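Local coordinates for protein nucleoporin nup120 (Schizosaccharomyces pombe, PDB 4GQ2) that serves as a structural component of the nuclear pore complex, whose nucleoporins both build the pore and can dock transiently associated transport factors, at residues 816-821 and 877-882; 812-817 and 840-845; 736-741 and 830-835. One frame throughout, in Å; residues are numbered along the deposited sequence.

Interaction 1: residues 816-821 and 877-882; sequences LVEKLF and FAVLRE
E818 wedges its CG between F877 CD1 and V879 CG2. CG leaves anti to the backbone N, and a bend at chi2 (-98°) brings OE2 to the backbone N-H of V879. There OE2 accepts this N-H at 3.0 Å from V879 N, nearly along the C-O axis and with an N-H...O angle of 155°. OE1 accepts a hydrogen bond from a water that in turn accepts from A878 N and K819 NZ, so both oxygens of this buried carboxylate are gripped. K819 adds a long ion pair, and its charge would favour the ionised form. F877 offers its ring edge: CD1 lies 3.8 Å from E818 CD, with ring and carboxylate planes 77° apart. V879 CG2 meets the glutamate tip to tip, 3.3 Å from E818 OE2, and also lies 3.6 Å from E818 CG. One turn on, F821 CD2 meets V879 CG1 obliquely at 3.8 Å; the F821 ring also packs edge-to-face with Y826. A glutamate side chain accepting the V879 N-H in the turn that leads into helix 881-889 thus pins that turn to helix 812-822, two elements of the HEAT-repeat helical stack of Nup120.

Interaction 2: residues 812-817 and 840-845; sequences LVTELV and PIAVYL
T814 points its CB at helix 840-852 and forks there. OG1, anti to the carbonyl carbon (chi1 -55°), goes to A842, whose CB sits 3.8 Å from it; this is van der Waals contact, with the methyl laid against the hydroxyl oxygen. CG2, anti to the backbone N, takes the other branch and meets I841 CG2 at 4.0 Å, the two side chains crossing at about a right angle. T814 and A842 also bring the backbones closest, with 5.8 Å between T814 CA and A842 CA, and small side chains on both make that possible. The helices belong to the HEAT-repeat region of Nup120, an all-helical stack; here the axes of the two short segments approach to 10.1 Å and their directions differ by 40°, so the pair runs closer to parallel than to antiparallel, with helix 826-832 lying between them in the chain. One turn further along, L845 takes over. Its CG is anti to the backbone N (chi1 180°), which carries the branched end across to helix 812-822. CD2 lands beside V817 CG1 at 3.8 Å, the two side chains crossing obliquely, and the same methyl lies 4.0 Å from the carbonyl O of T814. All five touching residues are buried, and no hydrogen bond links the two segments. L845 extends the packing to E818 and F821, while I841 also touches Y871 in a loop. On another side of helix 812-822, L812 and L816 pack on F734 and F774.

Interaction 3: residues 736-741 and 830-835; sequences LENSAL and MQLIGW
The polar part of this contact is one hydrogen bond: W835 NE1 donates to E737 OE2 at 2.7 Å, with an N-H...O angle of 153°. The oxygen lies close to the indole plane, at the ring edge, but the N-H comes to it from above the carboxylate plane; the two planes are 53° apart. E737 reaches this far because its chain is extended beyond CG (chi2 -172°). The indole is held as well by F734, which packs edge-to-face with it.

The apolar part centres on L832. L741 meets it tip to tip, with CD2 3.7 Å from L832 CG, and the same L741 methyl rests 4.2 Å from Q831 CB. From N738 the amide comes across at about a right angle, its OD1 3.6 Å from L832 CD1 and its ND2 3.5 Å from L832 CD2. This is packing alone; N738 ND2 gives its hydrogen bond to F734 O, back along its own helix. Taken together, the last turn of helix 719-739 and the residues after it dock against residues 831-835, interhelical packing that joins helix 719-739 to the HEAT-repeat region of Nup120.

Overall arrangement
Helix 812-822 ties the three together. Interactions 1 and 2 share L816 and V817, their centres are about 8 Å apart, and they merge into one packed region: F877 CE2 touches I841 CD1 at 3.7 Å, and L845 CD1 lies 4.0 Å from F821 CG. Interaction 3 lies about 13 Å, centre to centre, from interaction 2 and about 17 Å from interaction 1. It reaches the same helix through L816 CD2, 3.4 Å from N738 OD1, and through L820 CD1, 3.9 Å from L832 CD1. V813 CG1 packs on W835 C at 3.7 Å. Helices 812-822, 826-832 and 840-852 follow one another in the chain. The contacts connect 736-741 through helix 812-822 to the turn at 877-879.

Interaction 1: residues 816-821 and 877-882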
ATOM      1  N   LEU A 816      -1.997   3.929 -15.834  1.00 33.63           N
ATOM      2  CA  LEU A 816      -1.178   3.433 -14.740  1.00 36.35           C
ATOM      3  C   LEU A 816      -1.068   1.910 -14.775  1.00 35.33           C
ATOM      4  O   LEU A 816       0.045   1.371 -14.727  1.00 34.26           O
ATOM      5  CB  LEU A 816      -1.679   3.937 -13.375  1.00 30.74           C
ATOM      6  CG  LEU A 816      -0.961   3.368 -12.145  1.00 33.14           C
ATOM      7  CD1 LEU A 816       0.541   3.617 -12.225  1.00 29.02           C
ATOM      8  CD2 LEU A 816      -1.543   3.947 -10.859  1.00 33.81           C
ATOM      9  N   VAL A 817      -2.211   1.233 -14.887  1.00 31.43           N
ATOM     10  CA  VAL A 817      -2.247  -0.238 -14.933  1.00 35.24           C
ATOM     11  C   VAL A 817      -1.467  -0.794 -16.130  1.00 36.04           C
ATOM     12  O   VAL A 817      -0.748  -1.803 -16.002  1.00 33.32           O
ATOM     13  CB  VAL A 817      -3.695  -0.785 -14.927  1.00 33.01           C
ATOM     14  CG1 VAL A 817      -3.710  -2.295 -15.092  1.00 35.92           C
ATOM     15  CG2 VAL A 817      -4.404  -0.400 -13.638  1.00 30.35           C
ATOM     16  N   GLU A 818      -1.583  -0.118 -17.274  1.00 34.88           N
ATOM     17  CA  GLU A 818      -0.886  -0.537 -18.492  1.00 39.13           C
ATOM     18  C   GLU A 818       0.627  -0.532 -18.270  1.00 38.66           C
ATOM     19  O   GLU A 818       1.315  -1.470 -18.671  1.00 39.06           O
ATOM     20  CB  GLU A 818      -1.283   0.340 -19.689  1.00 46.55           C
ATOM     21  CG  GLU A 818      -0.948  -0.248 -21.057  1.00 46.39           C
ATOM     22  CD  GLU A 818       0.346   0.281 -21.654  1.00 55.69           C
ATOM     23  OE1 GLU A 818       0.957   1.203 -21.073  1.00 58.42           O
ATOM     24  OE2 GLU A 818       0.756  -0.220 -22.721  1.00 56.07           O
ATOM     25  N   LYS A 819       1.129   0.503 -17.598  1.00 42.66           N
ATOM     26  CA  LYS A 819       2.558   0.591 -17.278  1.00 38.58           C
ATOM     27  C   LYS A 819       2.995  -0.482 -16.292  1.00 37.47           C
ATOM     28  O   LYS A 819       4.073  -1.075 -16.437  1.00 39.90           O
ATOM     29  CB  LYS A 819       2.919   1.972 -16.741  1.00 42.17           C
ATOM     30  CG  LYS A 819       3.023   3.052 -17.805  1.00 46.91           C
ATOM     31  CD  LYS A 819       4.195   2.795 -18.743  1.00 50.37           C
ATOM     32  CE  LYS A 819       4.412   3.955 -19.699  1.00 52.31           C
ATOM     33  NZ  LYS A 819       3.164   4.330 -20.419  1.00 56.53           N
ATOM     34  N   LEU A 820       2.157  -0.734 -15.291  1.00 39.13           N
ATOM     35  CA  LEU A 820       2.436  -1.787 -14.314  1.00 37.13           C
ATOM     36  C   LEU A 820       2.558  -3.123 -15.038  1.00 39.67           C
ATOM     37  O   LEU A 820       3.452  -3.923 -14.744  1.00 35.59           O
ATOM     38  CB  LEU A 820       1.346  -1.847 -13.232  1.00 29.28           C
ATOM     39  CG  LEU A 820       1.362  -0.763 -12.142  1.00 33.46           C
ATOM     40  CD1 LEU A 820       0.089  -0.801 -11.299  1.00 29.51           C
ATOM     41  CD2 LEU A 820       2.586  -0.912 -11.252  1.00 33.03           C
ATOM     42  N   PHE A 821       1.660  -3.335 -16.000  1.00 39.10           N
ATOM     43  CA  PHE A 821       1.645  -4.549 -16.788  1.00 35.12           C
ATOM     44  C   PHE A 821       2.951  -4.698 -17.550  1.00 35.49           C
ATOM     45  O   PHE A 821       3.618  -5.726 -17.432  1.00 50.67           O
ATOM     46  CB  PHE A 821       0.443  -4.586 -17.738  1.00 34.48           C
ATOM     47  CG  PHE A 821       0.281  -5.902 -18.437  1.00 35.78           C
ATOM     48  CD1 PHE A 821      -0.375  -6.959 -17.808  1.00 31.54           C
ATOM     49  CD2 PHE A 821       0.809  -6.100 -19.715  1.00 32.08           C
ATOM     50  CE1 PHE A 821      -0.517  -8.183 -18.445  1.00 35.89           C
ATOM     51  CE2 PHE A 821       0.672  -7.326 -20.354  1.00 39.49           C
ATOM     52  CZ  PHE A 821       0.007  -8.368 -19.718  1.00 38.35           C
ATOM     53  N   PHE A 877       0.165   3.382 -25.981  1.00 54.06           N
ATOM     54  CA  PHE A 877       0.165   2.128 -25.239  1.00 46.89           C
ATOM     55  C   PHE A 877       0.988   1.059 -25.927  1.00 48.05           C
ATOM     56  O   PHE A 877       0.596   0.532 -26.966  1.00 57.76           O
ATOM     57  CB  PHE A 877      -1.260   1.614 -25.032  1.00 46.66           C
ATOM     58  CG  PHE A 877      -2.182   2.612 -24.393  1.00 46.80           C
ATOM     59  CD1 PHE A 877      -2.143   2.839 -23.022  1.00 42.26           C
ATOM     60  CD2 PHE A 877      -3.102   3.317 -25.161  1.00 40.51           C
ATOM     61  CE1 PHE A 877      -2.998   3.757 -22.428  1.00 39.04           C
ATOM     62  CE2 PHE A 877      -3.969   4.227 -24.573  1.00 40.76           C
ATOM     63  CZ  PHE A 877      -3.917   4.446 -23.205  1.00 43.39           C
ATOM     64  N   ALA A 878       2.117   0.723 -25.318  1.00 47.11           N
ATOM     65  CA  ALA A 878       3.016  -0.293 -25.851  1.00 44.86           C
ATOM     66  C   ALA A 878       2.426  -1.710 -25.849  1.00 52.02           C
ATOM     67  O   ALA A 878       2.962  -2.584 -26.523  1.00 50.68           O
ATOM     68  CB  ALA A 878       4.337  -0.269 -25.100  1.00 45.97           C
ATOM     69  N   VAL A 879       1.345  -1.946 -25.098  1.00 45.72           N
ATOM     70  CA  VAL A 879       0.675  -3.261 -25.149  1.00 46.88           C
ATOM     71  C   VAL A 879       0.036  -3.508 -26.517  1.00 42.22           C
ATOM     72  O   VAL A 879      -0.271  -4.639 -26.857  1.00 40.34           O
ATOM     73  CB  VAL A 879      -0.401  -3.477 -24.045  1.00 45.57           C
ATOM     74  CG1 VAL A 879       0.241  -3.730 -22.695  1.00 50.64           C
ATOM     75  CG2 VAL A 879      -1.390  -2.318 -23.980  1.00 48.74           C
ATOM     76  N   LEU A 880      -0.157  -2.441 -27.291  1.00 49.24           N
ATOM     77  CA  LEU A 880      -0.788  -2.529 -28.608  1.00 42.01           C
ATOM     78  C   LEU A 880       0.192  -2.882 -29.730  1.00 50.34           C
ATOM     79  O   LEU A 880      -0.229  -3.112 -30.863  1.00 47.42           O
ATOM     80  CB  LEU A 880      -1.527  -1.229 -28.946  1.00 41.95           C
ATOM     81  CG  LEU A 880      -2.658  -0.756 -28.025  1.00 43.15           C
ATOM     82  CD1 LEU A 880      -3.396   0.421 -28.642  1.00 42.08           C
ATOM     83  CD2 LEU A 880      -3.634  -1.880 -27.724  1.00 35.99           C
ATOM     84  N   ARG A 881       1.487  -2.941 -29.416  1.00 48.74           N
ATOM     85  CA  ARG A 881       2.513  -3.163 -30.444  1.00 55.73           C
ATOM     86  C   ARG A 881       2.311  -4.439 -31.269  1.00 53.38           C
ATOM     87  O   ARG A 881       2.352  -4.382 -32.499  1.00 58.83           O
ATOM     88  CB  ARG A 881       3.949  -3.065 -29.882  1.00 59.55           C
ATOM     89  CG  ARG A 881       4.341  -4.136 -28.873  1.00 81.89           C
ATOM     90  CD  ARG A 881       5.849  -4.192 -28.668  1.00 88.59           C
ATOM     91  NE  ARG A 881       6.514  -4.991 -29.697  1.00 85.89           N
ATOM     92  CZ  ARG A 881       6.688  -6.311 -29.634  1.00 93.81           C
ATOM     93  NH1 ARG A 881       6.249  -7.002 -28.586  1.00100.91           N
ATOM     94  NH2 ARG A 881       7.305  -6.945 -30.621  1.00 92.16           N
ATOM     95  N   GLU A 882       2.067  -5.568 -30.605  1.00 51.04           N
ATOM     96  CA  GLU A 882       1.896  -6.844 -31.309  1.00 52.18           C
ATOM     97  C   GLU A 882       0.711  -6.821 -32.277  1.00 51.09           C
ATOM     98  O   GLU A 882       0.804  -7.329 -33.391  1.00 48.84           O
ATOM     99  CB  GLU A 882       1.773  -8.014 -30.329  1.00 46.49           C
ATOM    100  CG  GLU A 882       3.082  -8.377 -29.638  1.00 48.21           C
ATOM    101  CD  GLU A 882       2.946  -9.515 -28.634  1.00 52.73           C
ATOM    102  OE1 GLU A 882       1.841  -9.739 -28.094  1.00 63.21           O
ATOM    103  OE2 GLU A 882       3.959 -10.193 -28.377  1.00 72.07           O
TER
HETATM  104  O   HOH W   1       3.018   2.313 -22.729  1.00 43.12           O

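Interaction 2: residues 812-817 and 840-845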
ATOM      1  N   LEU A 812      -6.784   7.555 -16.666  1.00 35.54           N
ATOM      2  CA  LEU A 812      -5.658   7.419 -15.737  1.00 38.61           C
ATOM      3  C   LEU A 812      -5.458   5.987 -15.222  1.00 32.21           C
ATOM      4  O   LEU A 812      -4.319   5.529 -15.071  1.00 35.22           O
ATOM      5  CB  LEU A 812      -5.850   8.388 -14.572  1.00 41.37           C
ATOM      6  CG  LEU A 812      -4.768   8.707 -13.531  1.00 50.95           C
ATOM      7  CD1 LEU A 812      -4.603   7.589 -12.500  1.00 39.48           C
ATOM      8  CD2 LEU A 812      -3.449   9.084 -14.190  1.00 60.57           C
ATOM      9  N   VAL A 813      -6.554   5.277 -14.966  1.00 34.46           N
ATOM     10  CA  VAL A 813      -6.462   3.887 -14.505  1.00 32.44           C
ATOM     11  C   VAL A 813      -5.800   3.045 -15.581  1.00 33.76           C
ATOM     12  O   VAL A 813      -4.865   2.299 -15.306  1.00 34.69           O
ATOM     13  CB  VAL A 813      -7.835   3.295 -14.136  1.00 31.20           C
ATOM     14  CG1 VAL A 813      -7.712   1.818 -13.816  1.00 30.24           C
ATOM     15  CG2 VAL A 813      -8.431   4.032 -12.944  1.00 32.57           C
ATOM     16  N   THR A 814      -6.270   3.190 -16.816  1.00 36.09           N
ATOM     17  CA  THR A 814      -5.721   2.422 -17.920  1.00 32.73           C
ATOM     18  C   THR A 814      -4.231   2.697 -18.075  1.00 34.84           C
ATOM     19  O   THR A 814      -3.435   1.763 -18.186  1.00 32.29           O
ATOM     20  CB  THR A 814      -6.463   2.696 -19.232  1.00 34.69           C
ATOM     21  OG1 THR A 814      -7.866   2.459 -19.045  1.00 35.96           O
ATOM     22  CG2 THR A 814      -5.946   1.788 -20.319  1.00 30.67           C
ATOM     23  N   GLU A 815      -3.866   3.977 -18.050  1.00 37.63           N
ATOM     24  CA  GLU A 815      -2.475   4.401 -18.175  1.00 40.69           C
ATOM     25  C   GLU A 815      -1.590   3.789 -17.094  1.00 38.62           C
ATOM     26  O   GLU A 815      -0.559   3.196 -17.398  1.00 35.15           O
ATOM     27  CB  GLU A 815      -2.370   5.927 -18.124  1.00 41.33           C
ATOM     28  CG  GLU A 815      -2.927   6.641 -19.354  1.00 48.17           C
ATOM     29  CD  GLU A 815      -2.773   8.155 -19.284  1.00 56.58           C
ATOM     30  OE1 GLU A 815      -2.141   8.664 -18.329  1.00 63.58           O
ATOM     31  OE2 GLU A 815      -3.287   8.842 -20.191  1.00 58.45           O
ATOM     32  N   LEU A 816      -1.997   3.929 -15.834  1.00 33.63           N
ATOM     33  CA  LEU A 816      -1.178   3.433 -14.740  1.00 36.35           C
ATOM     34  C   LEU A 816      -1.068   1.910 -14.775  1.00 35.33           C
ATOM     35  O   LEU A 816       0.045   1.371 -14.727  1.00 34.26           O
ATOM     36  CB  LEU A 816      -1.679   3.937 -13.375  1.00 30.74           C
ATOM     37  CG  LEU A 816      -0.961   3.368 -12.145  1.00 33.14           C
ATOM     38  CD1 LEU A 816       0.541   3.617 -12.225  1.00 29.02           C
ATOM     39  CD2 LEU A 816      -1.543   3.947 -10.859  1.00 33.81           C
ATOM     40  N   VAL A 817      -2.211   1.233 -14.887  1.00 31.43           N
ATOM     41  CA  VAL A 817      -2.247  -0.238 -14.933  1.00 35.24           C
ATOM     42  C   VAL A 817      -1.467  -0.794 -16.130  1.00 36.04           C
ATOM     43  O   VAL A 817      -0.748  -1.803 -16.002  1.00 33.32           O
ATOM     44  CB  VAL A 817      -3.695  -0.785 -14.927  1.00 33.01           C
ATOM     45  CG1 VAL A 817      -3.710  -2.295 -15.092  1.00 35.92           C
ATOM     46  CG2 VAL A 817      -4.404  -0.400 -13.638  1.00 30.35           C
ATOM     47  N   PRO A 840     -12.355  -0.071 -25.063  1.00 46.33           N
ATOM     48  CA  PRO A 840     -11.741  -1.258 -25.657  1.00 40.66           C
ATOM     49  C   PRO A 840     -10.315  -1.553 -25.191  1.00 37.78           C
ATOM     50  O   PRO A 840     -10.016  -2.698 -24.859  1.00 42.91           O
ATOM     51  CB  PRO A 840     -11.795  -0.957 -27.158  1.00 38.46           C
ATOM     52  CG  PRO A 840     -13.050  -0.152 -27.301  1.00 41.50           C
ATOM     53  CD  PRO A 840     -13.106   0.711 -26.066  1.00 40.48           C
ATOM     54  N   ILE A 841      -9.450  -0.544 -25.154  1.00 41.43           N
ATOM     55  CA  ILE A 841      -8.077  -0.723 -24.646  1.00 42.90           C
ATOM     56  C   ILE A 841      -8.074  -1.274 -23.209  1.00 43.49           C
ATOM     57  O   ILE A 841      -7.267  -2.144 -22.875  1.00 46.58           O
ATOM     58  CB  ILE A 841      -7.253   0.587 -24.739  1.00 45.98           C
ATOM     59  CG1 ILE A 841      -7.107   1.012 -26.204  1.00 45.77           C
ATOM     60  CG2 ILE A 841      -5.867   0.427 -24.110  1.00 39.88           C
ATOM     61  CD1 ILE A 841      -6.582   2.417 -26.391  1.00 51.44           C
ATOM     62  N   ALA A 842      -8.990  -0.775 -22.379  1.00 39.90           N
ATOM     63  CA  ALA A 842      -9.104  -1.195 -20.990  1.00 36.31           C
ATOM     64  C   ALA A 842      -9.502  -2.656 -20.906  1.00 33.93           C
ATOM     65  O   ALA A 842      -8.870  -3.443 -20.195  1.00 37.87           O
ATOM     66  CB  ALA A 842     -10.112  -0.320 -20.249  1.00 35.02           C
ATOM     67  N   VAL A 843     -10.543  -3.008 -21.653  1.00 30.96           N
ATOM     68  CA  VAL A 843     -11.065  -4.365 -21.677  1.00 31.74           C
ATOM     69  C   VAL A 843     -10.011  -5.348 -22.210  1.00 38.25           C
ATOM     70  O   VAL A 843      -9.821  -6.434 -21.651  1.00 35.35           O
ATOM     71  CB  VAL A 843     -12.399  -4.439 -22.461  1.00 35.44           C
ATOM     72  CG1 VAL A 843     -12.985  -5.849 -22.411  1.00 39.31           C
ATOM     73  CG2 VAL A 843     -13.408  -3.446 -21.882  1.00 27.11           C
ATOM     74  N   TYR A 844      -9.302  -4.939 -23.260  1.00 35.08           N
ATOM     75  CA  TYR A 844      -8.208  -5.721 -23.814  1.00 31.63           C
ATOM     76  C   TYR A 844      -7.144  -5.945 -22.743  1.00 33.58           C
ATOM     77  O   TYR A 844      -6.594  -7.047 -22.606  1.00 34.97           O
ATOM     78  CB  TYR A 844      -7.611  -5.010 -25.039  1.00 34.43           C
ATOM     79  CG  TYR A 844      -6.351  -5.653 -25.577  1.00 33.02           C
ATOM     80  CD1 TYR A 844      -6.410  -6.836 -26.308  1.00 32.32           C
ATOM     81  CD2 TYR A 844      -5.097  -5.081 -25.352  1.00 37.21           C
ATOM     82  CE1 TYR A 844      -5.260  -7.432 -26.806  1.00 30.80           C
ATOM     83  CE2 TYR A 844      -3.939  -5.678 -25.842  1.00 37.86           C
ATOM     84  CZ  TYR A 844      -4.033  -6.853 -26.569  1.00 36.38           C
ATOM     85  OH  TYR A 844      -2.901  -7.466 -27.050  1.00 45.67           O
ATOM     86  N   LEU A 845      -6.867  -4.905 -21.969  1.00 30.25           N
ATOM     87  CA  LEU A 845      -5.882  -5.013 -20.894  1.00 31.97           C
ATOM     88  C   LEU A 845      -6.388  -5.903 -19.748  1.00 34.47           C
ATOM     89  O   LEU A 845      -5.609  -6.665 -19.177  1.00 39.84           O
ATOM     90  CB  LEU A 845      -5.449  -3.628 -20.401  1.00 32.18           C
ATOM     91  CG  LEU A 845      -4.422  -3.513 -19.269  1.00 35.40           C
ATOM     92  CD1 LEU A 845      -3.032  -4.004 -19.671  1.00 26.33           C
ATOM     93  CD2 LEU A 845      -4.386  -2.061 -18.814  1.00 35.18           C
TER

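Interaction 3: residues 736-741 and 830-835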
ATOM      1  N   LEU A 736      -5.383   5.762  -3.822  1.00 33.68           N
ATOM      2  CA  LEU A 736      -5.256   5.414  -2.404  1.00 30.14           C
ATOM      3  C   LEU A 736      -5.048   3.897  -2.228  1.00 30.78           C
ATOM      4  O   LEU A 736      -4.311   3.459  -1.341  1.00 26.79           O
ATOM      5  CB  LEU A 736      -6.455   5.928  -1.581  1.00 31.59           C
ATOM      6  CG  LEU A 736      -6.415   7.440  -1.305  1.00 31.44           C
ATOM      7  CD1 LEU A 736      -7.688   7.945  -0.648  1.00 30.42           C
ATOM      8  CD2 LEU A 736      -5.210   7.809  -0.450  1.00 33.84           C
ATOM      9  N   GLU A 737      -5.665   3.111  -3.104  1.00 31.01           N
ATOM     10  CA  GLU A 737      -5.444   1.674  -3.124  1.00 35.24           C
ATOM     11  C   GLU A 737      -4.027   1.351  -3.611  1.00 32.57           C
ATOM     12  O   GLU A 737      -3.484   0.296  -3.300  1.00 42.28           O
ATOM     13  CB  GLU A 737      -6.511   0.968  -3.975  1.00 40.56           C
ATOM     14  CG  GLU A 737      -6.960  -0.372  -3.404  1.00 54.86           C
ATOM     15  CD  GLU A 737      -7.874  -1.164  -4.332  1.00 66.76           C
ATOM     16  OE1 GLU A 737      -7.506  -2.311  -4.696  1.00 53.48           O
ATOM     17  OE2 GLU A 737      -8.961  -0.650  -4.688  1.00 57.84           O
ATOM     18  N   ASN A 738      -3.417   2.269  -4.354  1.00 36.47           N
ATOM     19  CA  ASN A 738      -2.052   2.058  -4.838  1.00 33.59           C
ATOM     20  C   ASN A 738      -1.007   2.311  -3.737  1.00 32.68           C
ATOM     21  O   ASN A 738       0.150   1.875  -3.833  1.00 29.50           O
ATOM     22  CB  ASN A 738      -1.777   2.940  -6.063  1.00 28.90           C
ATOM     23  CG  ASN A 738      -2.312   2.343  -7.353  1.00 33.07           C
ATOM     24  OD1 ASN A 738      -1.541   1.885  -8.193  1.00 39.63           O
ATOM     25  ND2 ASN A 738      -3.639   2.352  -7.524  1.00 28.58           N
ATOM     26  N   SER A 739      -1.427   3.021  -2.696  1.00 32.36           N
ATOM     27  CA  SER A 739      -0.513   3.478  -1.654  1.00 33.22           C
ATOM     28  C   SER A 739       0.063   2.339  -0.825  1.00 37.56           C
ATOM     29  O   SER A 739       1.247   2.363  -0.490  1.00 39.67           O
ATOM     30  CB  SER A 739      -1.200   4.493  -0.747  1.00 32.41           C
ATOM     31  OG  SER A 739      -0.240   5.112   0.086  1.00 41.32           O
ATOM     32  N   ALA A 740      -0.768   1.347  -0.507  1.00 41.64           N
ATOM     33  CA  ALA A 740      -0.335   0.186   0.284  1.00 47.27           C
ATOM     34  C   ALA A 740      -0.046  -1.050  -0.573  1.00 41.63           C
ATOM     35  O   ALA A 740       0.258  -2.128  -0.050  1.00 41.99           O
ATOM     36  CB  ALA A 740      -1.361  -0.140   1.360  1.00 54.31           C
ATOM     37  N   LEU A 741      -0.116  -0.881  -1.889  1.00 39.27           N
ATOM     38  CA  LEU A 741       0.059  -1.981  -2.814  1.00 33.45           C
ATOM     39  C   LEU A 741       1.535  -2.292  -3.028  1.00 37.68           C
ATOM     40  O   LEU A 741       2.257  -1.550  -3.702  1.00 34.56           O
ATOM     41  CB  LEU A 741      -0.642  -1.670  -4.134  1.00 40.41           C
ATOM     42  CG  LEU A 741      -0.803  -2.767  -5.191  1.00 46.93           C
ATOM     43  CD1 LEU A 741      -0.959  -4.150  -4.585  1.00 38.64           C
ATOM     44  CD2 LEU A 741      -2.014  -2.436  -6.041  1.00 39.58           C
ATOM     45  N   MET A 830      -3.883  -7.197 -11.171  1.00 31.04           N
ATOM     46  CA  MET A 830      -5.004  -8.057 -10.806  1.00 34.82           C
ATOM     47  C   MET A 830      -5.754  -7.504  -9.591  1.00 31.83           C
ATOM     48  O   MET A 830      -6.980  -7.552  -9.525  1.00 34.38           O
ATOM     49  CB  MET A 830      -4.502  -9.484 -10.538  1.00 33.67           C
ATOM     50  CG  MET A 830      -5.609 -10.506 -10.388  1.00 43.54           C
ATOM     51  SD  MET A 830      -6.571 -10.747 -11.896  1.00 47.45           S
ATOM     52  CE  MET A 830      -7.699 -12.025 -11.336  1.00 47.95           C
ATOM     53  N   GLN A 831      -5.003  -6.960  -8.646  1.00 30.64           N
ATOM     54  CA  GLN A 831      -5.579  -6.325  -7.474  1.00 33.42           C
ATOM     55  C   GLN A 831      -6.418  -5.132  -7.905  1.00 36.43           C
ATOM     56  O   GLN A 831      -7.474  -4.865  -7.319  1.00 32.36           O
ATOM     57  CB  GLN A 831      -4.452  -5.850  -6.545  1.00 38.63           C
ATOM     58  CG  GLN A 831      -4.716  -6.041  -5.059  1.00 57.37           C
ATOM     59  CD  GLN A 831      -4.460  -7.470  -4.600  1.00 62.40           C
ATOM     60  OE1 GLN A 831      -3.659  -8.194  -5.194  1.00 60.71           O
ATOM     61  NE2 GLN A 831      -5.142  -7.881  -3.535  1.00 58.30           N
ATOM     62  N   LEU A 832      -5.947  -4.431  -8.944  1.00 33.17           N
ATOM     63  CA  LEU A 832      -6.543  -3.157  -9.388  1.00 28.67           C
ATOM     64  C   LEU A 832      -7.531  -3.297 -10.546  1.00 34.53           C
ATOM     65  O   LEU A 832      -8.122  -2.301 -10.990  1.00 30.52           O
ATOM     66  CB  LEU A 832      -5.436  -2.170  -9.792  1.00 23.17           C
ATOM     67  CG  LEU A 832      -4.449  -1.734  -8.710  1.00 25.81           C
ATOM     68  CD1 LEU A 832      -3.247  -1.052  -9.351  1.00 21.83           C
ATOM     69  CD2 LEU A 832      -5.109  -0.822  -7.674  1.00 27.50           C
ATOM     70  N   ILE A 833      -7.702  -4.524 -11.040  1.00 31.24           N
ATOM     71  CA  ILE A 833      -8.460  -4.759 -12.275  1.00 31.11           C
ATOM     72  C   ILE A 833      -9.908  -4.251 -12.256  1.00 30.94           C
ATOM     73  O   ILE A 833     -10.462  -3.936 -13.301  1.00 39.31           O
ATOM     74  CB  ILE A 833      -8.407  -6.249 -12.694  1.00 43.24           C
ATOM     75  CG1 ILE A 833      -8.590  -6.383 -14.214  1.00 32.73           C
ATOM     76  CG2 ILE A 833      -9.380  -7.102 -11.860  1.00 35.28           C
ATOM     77  CD1 ILE A 833      -8.220  -7.744 -14.758  1.00 38.58           C
ATOM     78  N   GLY A 834     -10.512  -4.145 -11.075  1.00 30.68           N
ATOM     79  CA  GLY A 834     -11.905  -3.705 -10.972  1.00 29.50           C
ATOM     80  C   GLY A 834     -12.109  -2.219 -11.240  1.00 32.07           C
ATOM     81  O   GLY A 834     -13.232  -1.769 -11.399  1.00 34.00           O
ATOM     82  N   TRP A 835     -11.015  -1.467 -11.296  1.00 31.31           N
ATOM     83  CA  TRP A 835     -11.035  -0.026 -11.575  1.00 32.92           C
ATOM     84  C   TRP A 835     -11.001   0.300 -13.044  1.00 37.55           C
ATOM     85  O   TRP A 835     -11.383   1.410 -13.435  1.00 30.67           O
ATOM     86  CB  TRP A 835      -9.847   0.649 -10.902  1.00 25.19           C
ATOM     87  CG  TRP A 835      -9.901   0.656  -9.400  1.00 27.94           C
ATOM     88  CD1 TRP A 835      -9.126  -0.089  -8.525  1.00 31.44           C
ATOM     89  CD2 TRP A 835     -10.792   1.459  -8.535  1.00 24.72           C
ATOM     90  NE1 TRP A 835      -9.457   0.195  -7.216  1.00 30.35           N
ATOM     91  CE2 TRP A 835     -10.443   1.113  -7.154  1.00 26.17           C
ATOM     92  CE3 TRP A 835     -11.788   2.398  -8.760  1.00 23.98           C
ATOM     93  CZ2 TRP A 835     -11.073   1.702  -6.066  1.00 25.47           C
ATOM     94  CZ3 TRP A 835     -12.422   2.980  -7.655  1.00 25.21           C
ATOM     95  CH2 TRP A 835     -12.076   2.634  -6.341  1.00 22.14           C
TER